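PDB 3PEB: dipeptidase from Streptococcus thermophilus, which probably hydrolyses dipeptides as a manganese-dependent M24B-family peptidase, of which this chain is the N-terminal creatinase/prolidase-type domain. Local coordinates for residues Phe36-His41 against Val64-Ser69; Arg43-Phe48 against Pro55-Pro60. All coordinates share one frame; numbering follows the deposited sequence.

Contact 1 (Phe36-His41 against Val64-Ser69). With NA (sodium ion), chain N; EDO (1,2-ethanediol), chain G; EDO (1,2-ethanediol), chain F; EDO (1,2-ethanediol), chain I.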
ATOM      1  N   PHE A  36      -2.114   3.595 -12.021  1.00 31.20           N
ATOM      2  CA  PHE A  36      -1.651   4.902 -11.552  1.00 30.58           C
ATOM      3  C   PHE A  36      -0.125   4.916 -11.484  1.00 30.16           C
ATOM      4  O   PHE A  36       0.484   4.132 -10.749  1.00 29.17           O
ATOM      5  CB  PHE A  36      -2.208   5.238 -10.173  1.00 29.59           C
ATOM      6  CG  PHE A  36      -1.736   6.567  -9.650  1.00 28.69           C
ATOM      7  CD1 PHE A  36      -2.086   7.746 -10.296  1.00 30.85           C
ATOM      8  CD2 PHE A  36      -0.933   6.644  -8.520  1.00 28.70           C
ATOM      9  CE1 PHE A  36      -1.656   8.983  -9.822  1.00 29.98           C
ATOM     10  CE2 PHE A  36      -0.497   7.866  -8.048  1.00 26.66           C
ATOM     11  CZ  PHE A  36      -0.842   9.036  -8.702  1.00 28.58           C
ATOM     12  N   ASP A  37       0.476   5.813 -12.251  1.00 31.45           N
ATOM     13  CA  ASP A  37       1.924   5.888 -12.408  1.00 33.04           C
ATOM     14  C   ASP A  37       2.450   7.126 -11.698  1.00 32.48           C
ATOM     15  O   ASP A  37       2.109   8.256 -12.061  1.00 32.31           O
ATOM     16  CB  ASP A  37       2.273   5.922 -13.896  1.00 35.74           C
ATOM     17  CG  ASP A  37       3.772   5.781 -14.160  1.00 41.01           C
ATOM     18  OD1 ASP A  37       4.540   5.508 -13.210  1.00 47.40           O
ATOM     19  OD2 ASP A  37       4.179   5.935 -15.328  1.00 47.51           O
ATOM     20  N   CYS A  38       3.272   6.915 -10.668  1.00 31.57           N
ATOM     21  CA  CYS A  38       3.769   8.020  -9.859  1.00 32.05           C
ATOM     22  C   CYS A  38       5.150   7.704  -9.291  1.00 31.63           C
ATOM     23  O   CYS A  38       5.347   6.648  -8.691  1.00 30.81           O
ATOM     24  CB  CYS A  38       2.810   8.277  -8.706  1.00 31.78           C
ATOM     25  SG  CYS A  38       3.399   9.499  -7.450  1.00 36.06           S
ATOM     26  N   ASP A  39       6.090   8.610  -9.495  1.00 31.42           N
ATOM     27  CA  ASP A  39       7.361   8.561  -8.759  1.00 31.28           C
ATOM     28  C   ASP A  39       7.260   9.573  -7.611  1.00 30.17           C
ATOM     29  O   ASP A  39       7.269  10.775  -7.857  1.00 30.43           O
ATOM     30  CB  ASP A  39       8.523   8.926  -9.674  1.00 33.36           C
ATOM     31  CG  ASP A  39       9.873   8.768  -8.998  1.00 35.76           C
ATOM     32  OD1 ASP A  39       9.927   8.431  -7.784  1.00 37.21           O
ATOM     33  OD2 ASP A  39      10.873   9.010  -9.710  1.00 41.75           O
ATOM     34  N   PRO A  40       7.172   9.094  -6.373  1.00 28.28           N
ATOM     35  CA  PRO A  40       7.069   9.985  -5.208  1.00 28.52           C
ATOM     36  C   PRO A  40       8.414  10.580  -4.742  1.00 29.24           C
ATOM     37  O   PRO A  40       8.441  11.318  -3.732  1.00 27.55           O
ATOM     38  CB  PRO A  40       6.548   9.064  -4.121  1.00 27.94           C
ATOM     39  CG  PRO A  40       7.104   7.706  -4.472  1.00 28.46           C
ATOM     40  CD  PRO A  40       7.215   7.671  -5.979  1.00 29.18           C
ATOM     41  N   HIS A  41       9.490  10.194  -5.428  1.00 30.20           N
ATOM     42  CA  HIS A  41      10.851  10.669  -5.128  0.70 31.66           C
ATOM     43  C   HIS A  41      11.175  10.299  -3.683  1.00 31.24           C
ATOM     44  O   HIS A  41      11.175   9.127  -3.362  1.00 30.79           O
ATOM     45  CB  HIS A  41      10.979  12.163  -5.437  0.70 33.47           C
ATOM     46  CG  HIS A  41      10.763  12.486  -6.881  0.70 35.42           C
ATOM     47  ND1 HIS A  41       9.938  13.506  -7.304  0.70 39.62           N
ATOM     48  CD2 HIS A  41      11.244  11.903  -8.004  0.70 38.80           C
ATOM     49  CE1 HIS A  41       9.937  13.550  -8.624  0.70 41.17           C
ATOM     50  NE2 HIS A  41      10.712  12.577  -9.075  0.70 40.69           N
ATOM     51  N   VAL A  64      -2.937  13.748  -5.165  1.00 27.29           N
ATOM     52  CA  VAL A  64      -4.269  13.229  -4.786  1.00 27.76           C
ATOM     53  C   VAL A  64      -5.317  13.437  -5.892  1.00 29.46           C
ATOM     54  O   VAL A  64      -6.074  12.509  -6.186  1.00 30.80           O
ATOM     55  CB  VAL A  64      -4.773  13.839  -3.450  1.00 27.29           C
ATOM     56  CG1 VAL A  64      -6.306  13.551  -3.249  1.00 28.37           C
ATOM     57  CG2 VAL A  64      -3.929  13.320  -2.266  1.00 26.23           C
ATOM     58  N   ALA A  65      -5.357  14.628  -6.500  1.00 30.60           N
ATOM     59  CA  ALA A  65      -6.322  14.943  -7.566  1.00 33.08           C
ATOM     60  C   ALA A  65      -6.157  13.994  -8.775  1.00 33.47           C
ATOM     61  O   ALA A  65      -7.131  13.412  -9.253  1.00 34.03           O
ATOM     62  CB  ALA A  65      -6.225  16.461  -8.016  1.00 34.23           C
ATOM     63  N   ARG A  66      -4.923  13.811  -9.235  1.00 32.68           N
ATOM     64  CA  ARG A  66      -4.663  12.927 -10.375  1.00 33.15           C
ATOM     65  C   ARG A  66      -4.992  11.468 -10.046  1.00 31.36           C
ATOM     66  O   ARG A  66      -5.662  10.801 -10.846  1.00 32.11           O
ATOM     67  CB  ARG A  66      -3.219  13.058 -10.898  1.00 32.83           C
ATOM     68  CG  ARG A  66      -2.933  12.243 -12.183  1.00 34.94           C
ATOM     69  CD  ARG A  66      -1.559  12.582 -12.768  1.00 37.45           C
ATOM     70  NE  ARG A  66      -0.434  12.181 -11.900  1.00 35.03           N
ATOM     71  CZ  ARG A  66       0.255  11.040 -11.986  1.00 35.26           C
ATOM     72  NH1 ARG A  66      -0.067  10.120 -12.893  1.00 36.11           N
ATOM     73  NH2 ARG A  66       1.289  10.818 -11.166  1.00 33.03           N
ATOM     74  N   ALA A  67      -4.560  10.986  -8.887  1.00 28.65           N
ATOM     75  CA  ALA A  67      -4.825   9.608  -8.490  1.00 28.80           C
ATOM     76  C   ALA A  67      -6.334   9.377  -8.400  1.00 29.52           C
ATOM     77  O   ALA A  67      -6.827   8.397  -8.911  1.00 30.22           O
ATOM     78  CB  ALA A  67      -4.142   9.264  -7.165  1.00 26.40           C
ATOM     79  N   SER A  68      -7.044  10.302  -7.760  1.00 30.17           N
ATOM     80  CA  SER A  68      -8.485  10.211  -7.600  1.00 32.00           C
ATOM     81  C   SER A  68      -9.219  10.183  -8.941  1.00 34.08           C
ATOM     82  O   SER A  68     -10.288   9.581  -9.043  1.00 34.74           O
ATOM     83  CB  SER A  68      -9.000  11.386  -6.755  1.00 33.25           C
ATOM     84  OG  SER A  68      -8.392  11.346  -5.472  1.00 34.46           O
ATOM     85  N   SER A  69      -8.663  10.837  -9.952  1.00 35.08           N
ATOM     86  CA  SER A  69      -9.274  10.901 -11.268  1.00 37.89           C
ATOM     87  C   SER A  69      -9.153   9.572 -12.008  1.00 38.26           C
ATOM     88  O   SER A  69      -9.896   9.336 -12.946  1.00 38.62           O
ATOM     89  CB  SER A  69      -8.659  12.020 -12.128  1.00 39.62           C
ATOM     90  OG  SER A  69      -7.365  11.641 -12.581  1.00 39.83           O
TER
HETATM   91 NA    NA N 147     -11.823   8.257  -7.783  1.00 37.23          NA
HETATM   92  C1  EDO G 140      -2.123   7.443 -14.655  1.00 46.31           C
HETATM   93  O1  EDO G 140      -0.726   7.427 -14.301  1.00 42.32           O
HETATM   94  C2  EDO G 140      -2.810   8.800 -14.429  1.00 47.69           C
HETATM   95  O2  EDO G 140      -2.066   9.898 -14.954  1.00 47.69           O
HETATM   96  C1  EDO F 139       6.742   3.802 -11.896  1.00 73.53           C
HETATM   97  O1  EDO F 139       6.103   3.370 -13.101  1.00 72.76           O
HETATM   98  C2  EDO F 139       7.974   4.630 -12.243  1.00 74.00           C
HETATM   99  O2  EDO F 139       7.758   5.976 -11.816  1.00 73.51           O
HETATM  100  C1  EDO I 142       0.046  15.621 -10.890  1.00 73.07           C
HETATM  101  O1  EDO I 142      -0.190  14.425 -10.145  1.00 72.06           O
HETATM  102  C2  EDO I 142       1.243  16.364 -10.305  1.00 73.29           C
HETATM  103  O2  EDO I 142       0.999  17.768 -10.393  1.00 73.56           O
HETATM  104  O   HOH W   1     -12.899  10.294  -7.504  1.00 48.58           O
HETATM  105  O   HOH W   2     -13.795   7.168  -6.748  1.00 47.32           O
HETATM  106  O   HOH W   3     -10.622   8.083  -5.657  1.00 36.04           O
HETATM  107  O   HOH W   4     -13.000   7.941  -9.956  1.00 54.27           O
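Phe36 lies against Arg66 and Ala67 on the first turn of helix 64-70, where the loop that follows helix 27-34 runs past this helix in the creatinase/prolidase N-terminal domain. The Phe36 side chain, with CG anti to the backbone N (chi1 179°), brings its ring against Ala67, CE1 3.5 Å from Ala67 CA. The methyl of Ala67 sits over one ring face in a CH-pi contact, CB 3.8 Å from the centroid and displaced toward the rim. On the Arg66 side, CE1 of Phe36 lies 3.5 Å from CZ of Arg66, over the middle of the guanidinium, with the two planes 31° apart. Leu57 and Val59 of strand 56-60 also touch the ring.

Asp37 contributes its main chain. Its carbonyl O takes two bonds from the end of Arg66, 2.8 Å from NH2 and 3.0 Å from NH1; it lies in the guanidinium plane, and both nitrogens come from the same face of the carbonyl plane. The bend of the arginine at chi3 (66°) turns the group back to the loop, and a salt bridge from NH2 to Glu63 helps fix its rotation. The ethanediol of chain G, probably from the crystallisation liquor, bridges the segments: its O1 accepts from Asp37 N at 2.9 Å, and its O2 from Arg66 NH1.

Cys38 adds a lighter touch, CB to Arg66 NH2. Farther on, Asp39 closes an Asx turn, its OD1 accepting from His41 N. Away from the loop, Ser68 O binds a sodium ion at 2.4 Å, together with Leu71 O and four waters.

Contact 2 (Arg43-Phe48 against Pro55-Pro60)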
ATOM      1  N   ARG A  43       9.266  11.213  -1.036  1.00 28.43           N
ATOM      2  CA  ARG A  43       8.059  11.263  -0.219  1.00 26.37           C
ATOM      3  C   ARG A  43       7.419   9.882  -0.098  1.00 25.33           C
ATOM      4  O   ARG A  43       7.824   8.917  -0.769  1.00 26.45           O
ATOM      5  CB  ARG A  43       7.059  12.252  -0.786  1.00 25.83           C
ATOM      6  CG  ARG A  43       7.539  13.693  -0.772  1.00 27.68           C
ATOM      7  CD  ARG A  43       6.396  14.676  -0.993  1.00 27.27           C
ATOM      8  NE  ARG A  43       6.842  16.061  -0.915  1.00 26.96           N
ATOM      9  CZ  ARG A  43       7.461  16.720  -1.897  1.00 27.90           C
ATOM     10  NH1 ARG A  43       7.702  16.153  -3.078  1.00 27.44           N
ATOM     11  NH2 ARG A  43       7.809  17.966  -1.709  1.00 27.28           N
ATOM     12  N   GLN A  44       6.407   9.790   0.740  1.00 24.53           N
ATOM     13  CA  GLN A  44       5.711   8.522   0.980  1.00 23.84           C
ATOM     14  C   GLN A  44       4.551   8.280  -0.009  1.00 24.54           C
ATOM     15  O   GLN A  44       3.746   9.179  -0.266  1.00 24.83           O
ATOM     16  CB  GLN A  44       5.158   8.476   2.383  1.00 23.65           C
ATOM     17  CG  GLN A  44       6.187   8.632   3.490  1.00 25.64           C
ATOM     18  CD  GLN A  44       7.411   7.764   3.329  1.00 29.69           C
ATOM     19  OE1 GLN A  44       7.311   6.576   2.997  1.00 28.21           O
ATOM     20  NE2 GLN A  44       8.577   8.330   3.639  1.00 29.71           N
HETATM   21  N   MSE A  45       4.499   7.067  -0.561  1.00 23.11           N
HETATM   22  CA  MSE A  45       3.336   6.541  -1.288  1.00 22.11           C
HETATM   23  C   MSE A  45       3.198   5.087  -0.882  1.00 22.04           C
HETATM   24  O   MSE A  45       4.175   4.343  -0.920  1.00 21.73           O
HETATM   25  CB  MSE A  45       3.524   6.608  -2.797  1.00 22.77           C
HETATM   26  CG  MSE A  45       2.368   6.014  -3.554  1.00 23.57           C
HETATM   27 SE   MSE A  45       2.370   6.158  -5.490  0.80 27.72          SE
HETATM   28  CE  MSE A  45       3.886   4.972  -5.876  1.00 28.99           C
ATOM     29  N   PHE A  46       1.981   4.694  -0.521  1.00 21.43           N
ATOM     30  CA  PHE A  46       1.658   3.298  -0.211  1.00 21.53           C
ATOM     31  C   PHE A  46       0.263   2.982  -0.738  1.00 22.28           C
ATOM     32  O   PHE A  46      -0.669   3.755  -0.524  1.00 21.96           O
ATOM     33  CB  PHE A  46       1.640   3.036   1.288  1.00 22.05           C
ATOM     34  CG  PHE A  46       2.959   3.237   1.967  1.00 21.62           C
ATOM     35  CD1 PHE A  46       3.992   2.351   1.788  1.00 20.43           C
ATOM     36  CD2 PHE A  46       3.160   4.331   2.809  1.00 22.42           C
ATOM     37  CE1 PHE A  46       5.229   2.550   2.435  1.00 22.47           C
ATOM     38  CE2 PHE A  46       4.390   4.527   3.465  1.00 24.35           C
ATOM     39  CZ  PHE A  46       5.420   3.636   3.245  1.00 23.84           C
ATOM     40  N   LEU A  47       0.137   1.832  -1.401  1.00 22.06           N
ATOM     41  CA  LEU A  47      -1.163   1.289  -1.751  1.00 22.68           C
ATOM     42  C   LEU A  47      -1.477   0.200  -0.748  1.00 23.21           C
ATOM     43  O   LEU A  47      -0.734  -0.792  -0.621  1.00 23.74           O
ATOM     44  CB  LEU A  47      -1.156   0.740  -3.172  1.00 23.00           C
ATOM     45  CG  LEU A  47      -2.405  -0.032  -3.633  1.00 23.54           C
ATOM     46  CD1 LEU A  47      -3.551   0.954  -3.859  1.00 24.22           C
ATOM     47  CD2 LEU A  47      -2.063  -0.836  -4.910  1.00 25.71           C
ATOM     48  N   PHE A  48      -2.598   0.378  -0.066  1.00 23.86           N
ATOM     49  CA  PHE A  48      -3.058  -0.559   0.970  1.00 24.10           C
ATOM     50  C   PHE A  48      -4.136  -1.454   0.374  1.00 25.17           C
ATOM     51  O   PHE A  48      -5.254  -1.002   0.118  1.00 26.26           O
ATOM     52  CB  PHE A  48      -3.589   0.235   2.183  1.00 24.65           C
ATOM     53  CG  PHE A  48      -2.559   1.089   2.831  1.00 24.16           C
ATOM     54  CD1 PHE A  48      -1.603   0.525   3.655  1.00 23.98           C
ATOM     55  CD2 PHE A  48      -2.524   2.477   2.615  1.00 24.48           C
ATOM     56  CE1 PHE A  48      -0.604   1.307   4.254  1.00 23.26           C
ATOM     57  CE2 PHE A  48      -1.522   3.275   3.204  1.00 23.65           C
ATOM     58  CZ  PHE A  48      -0.580   2.726   4.025  1.00 23.52           C
ATOM     59  N   PRO A  55      -9.464  -1.148  -1.268  1.00 26.30           N
ATOM     60  CA  PRO A  55      -8.127  -0.601  -1.063  1.00 24.88           C
ATOM     61  C   PRO A  55      -8.152   0.920  -0.768  1.00 25.05           C
ATOM     62  O   PRO A  55      -9.192   1.564  -0.937  1.00 23.82           O
ATOM     63  CB  PRO A  55      -7.437  -0.845  -2.417  1.00 26.13           C
ATOM     64  CG  PRO A  55      -8.361  -1.526  -3.268  1.00 27.81           C
ATOM     65  CD  PRO A  55      -9.721  -1.484  -2.685  1.00 26.93           C
ATOM     66  N   ALA A  56      -7.002   1.461  -0.348  1.00 24.14           N
ATOM     67  CA  ALA A  56      -6.778   2.899  -0.271  1.00 23.66           C
ATOM     68  C   ALA A  56      -5.363   3.201  -0.716  1.00 23.69           C
ATOM     69  O   ALA A  56      -4.433   2.440  -0.432  1.00 23.19           O
ATOM     70  CB  ALA A  56      -7.001   3.402   1.171  1.00 24.04           C
ATOM     71  N   LEU A  57      -5.199   4.341  -1.383  1.00 23.67           N
ATOM     72  CA  LEU A  57      -3.884   4.817  -1.800  1.00 23.15           C
ATOM     73  C   LEU A  57      -3.561   6.078  -1.025  1.00 23.55           C
ATOM     74  O   LEU A  57      -4.383   6.983  -0.939  1.00 23.83           O
ATOM     75  CB  LEU A  57      -3.866   5.154  -3.298  1.00 23.30           C
ATOM     76  CG  LEU A  57      -2.542   5.711  -3.890  1.00 24.29           C
ATOM     77  CD1 LEU A  57      -1.427   4.686  -3.888  1.00 23.06           C
ATOM     78  CD2 LEU A  57      -2.788   6.257  -5.316  1.00 25.71           C
ATOM     79  N   PHE A  58      -2.339   6.109  -0.473  1.00 22.84           N
ATOM     80  CA  PHE A  58      -1.797   7.232   0.223  1.00 22.81           C
ATOM     81  C   PHE A  58      -0.644   7.787  -0.610  1.00 22.42           C
ATOM     82  O   PHE A  58       0.226   7.036  -1.041  1.00 20.93           O
ATOM     83  CB  PHE A  58      -1.266   6.800   1.599  1.00 23.03           C
ATOM     84  CG  PHE A  58      -0.684   7.922   2.405  1.00 23.05           C
ATOM     85  CD1 PHE A  58      -1.515   8.829   3.052  1.00 25.05           C
ATOM     86  CD2 PHE A  58       0.701   8.083   2.519  1.00 23.37           C
ATOM     87  CE1 PHE A  58      -1.001   9.862   3.808  1.00 25.64           C
ATOM     88  CE2 PHE A  58       1.225   9.097   3.266  1.00 24.16           C
ATOM     89  CZ  PHE A  58       0.382  10.006   3.928  1.00 24.37           C
ATOM     90  N   VAL A  59      -0.697   9.097  -0.872  1.00 22.15           N
ATOM     91  CA  VAL A  59       0.286   9.769  -1.737  1.00 22.64           C
ATOM     92  C   VAL A  59       0.574  11.151  -1.176  1.00 23.99           C
ATOM     93  O   VAL A  59      -0.154  11.648  -0.328  1.00 24.35           O
ATOM     94  CB  VAL A  59      -0.233   9.945  -3.219  1.00 23.67           C
ATOM     95  CG1 VAL A  59      -0.092   8.644  -4.027  1.00 24.73           C
ATOM     96  CG2 VAL A  59      -1.667  10.495  -3.285  1.00 23.57           C
ATOM     97  N   PRO A  60       1.656  11.796  -1.648  1.00 23.86           N
ATOM     98  CA  PRO A  60       1.737  13.230  -1.363  1.00 24.89           C
ATOM     99  C   PRO A  60       0.503  13.951  -1.840  1.00 24.92           C
ATOM    100  O   PRO A  60      -0.066  13.604  -2.885  1.00 24.71           O
ATOM    101  CB  PRO A  60       2.979  13.687  -2.155  1.00 25.15           C
ATOM    102  CG  PRO A  60       3.710  12.450  -2.523  1.00 25.54           C
ATOM    103  CD  PRO A  60       2.733  11.311  -2.510  1.00 23.90           C
TER
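Phe46 and Phe58 form a hydrogen-bonded pair of the antiparallel hairpin 46-50/56-60, their backbones joined by Phe46 N to Phe58 O at 3.0 Å and Phe58 N to Phe46 O at 2.9 Å. Two residues on, Phe48 and Ala56 repeat the pairing, with Phe48 N 2.8 Å from Ala56 O and Ala56 N 3.1 Å from Phe48 O. Leu47 and Leu57 are the non-hydrogen-bonded pair between them, and CD1 of Leu57 reaches CB of Leu47. Beyond the regular pairing, Met45 CA makes a C-H...O contact with Phe58 O at 3.2 Å.

On the aromatic face Phe48 and Phe58 lie side by side: with Phe48 CG anti to the carbonyl carbon (chi1 -62°), CB of Phe58 meets the edge of the Phe48 ring, 3.9 Å from CE2 and near the ring plane. On the leucine side the selenomethionine Met45 runs alongside Val59, its CG 3.6 Å from CG1. At the open end of the hairpin, the extended chain of Arg43 crosses Pro60, CD against CB, before a salt bridge to Asp80.

Farther out, Phe76 meets Phe58 edge-to-face, Ile88 of helix 84-91 touches Phe48 and Phe58, and Leu33 of helix 27-34 packs on Leu47. Backbone bonds from Leu47 to Val24 and from Leu57 to Phe76 continue the sheet on both sides. The hairpin is therefore interior to the sheet, held by main-chain bonds and covered by apolar side chains, although the buried Gln44 O has no polar partner.

In the fold
Contact 2 lies in the core, its centre about 6 Å from the chain centre, whereas contact 1, about 13 Å out, joins the 36-41 loop to helix 64-70, with buried Phe36 and Ala67 beside exposed Arg66. Both involve the same run of chain: 36-41 leads toward strand 46-50, and strand 56-60 is followed by helix 64-70. Leu57 links them directly, its CD2 lying 3.7 Å from Phe36 CD2 and 3.8 Å from Ala67 CB; Met45 likewise touches Cys38. In contact 2, regular backbone pairing is flanked by apolar packing on two faces. Contact 1 has no such pairing and combines Phe36-Ala67 packing with the arginine's hold on a loop carbonyl, with ethanediols, probably from the crystallisation liquor, bound at its exposed rim.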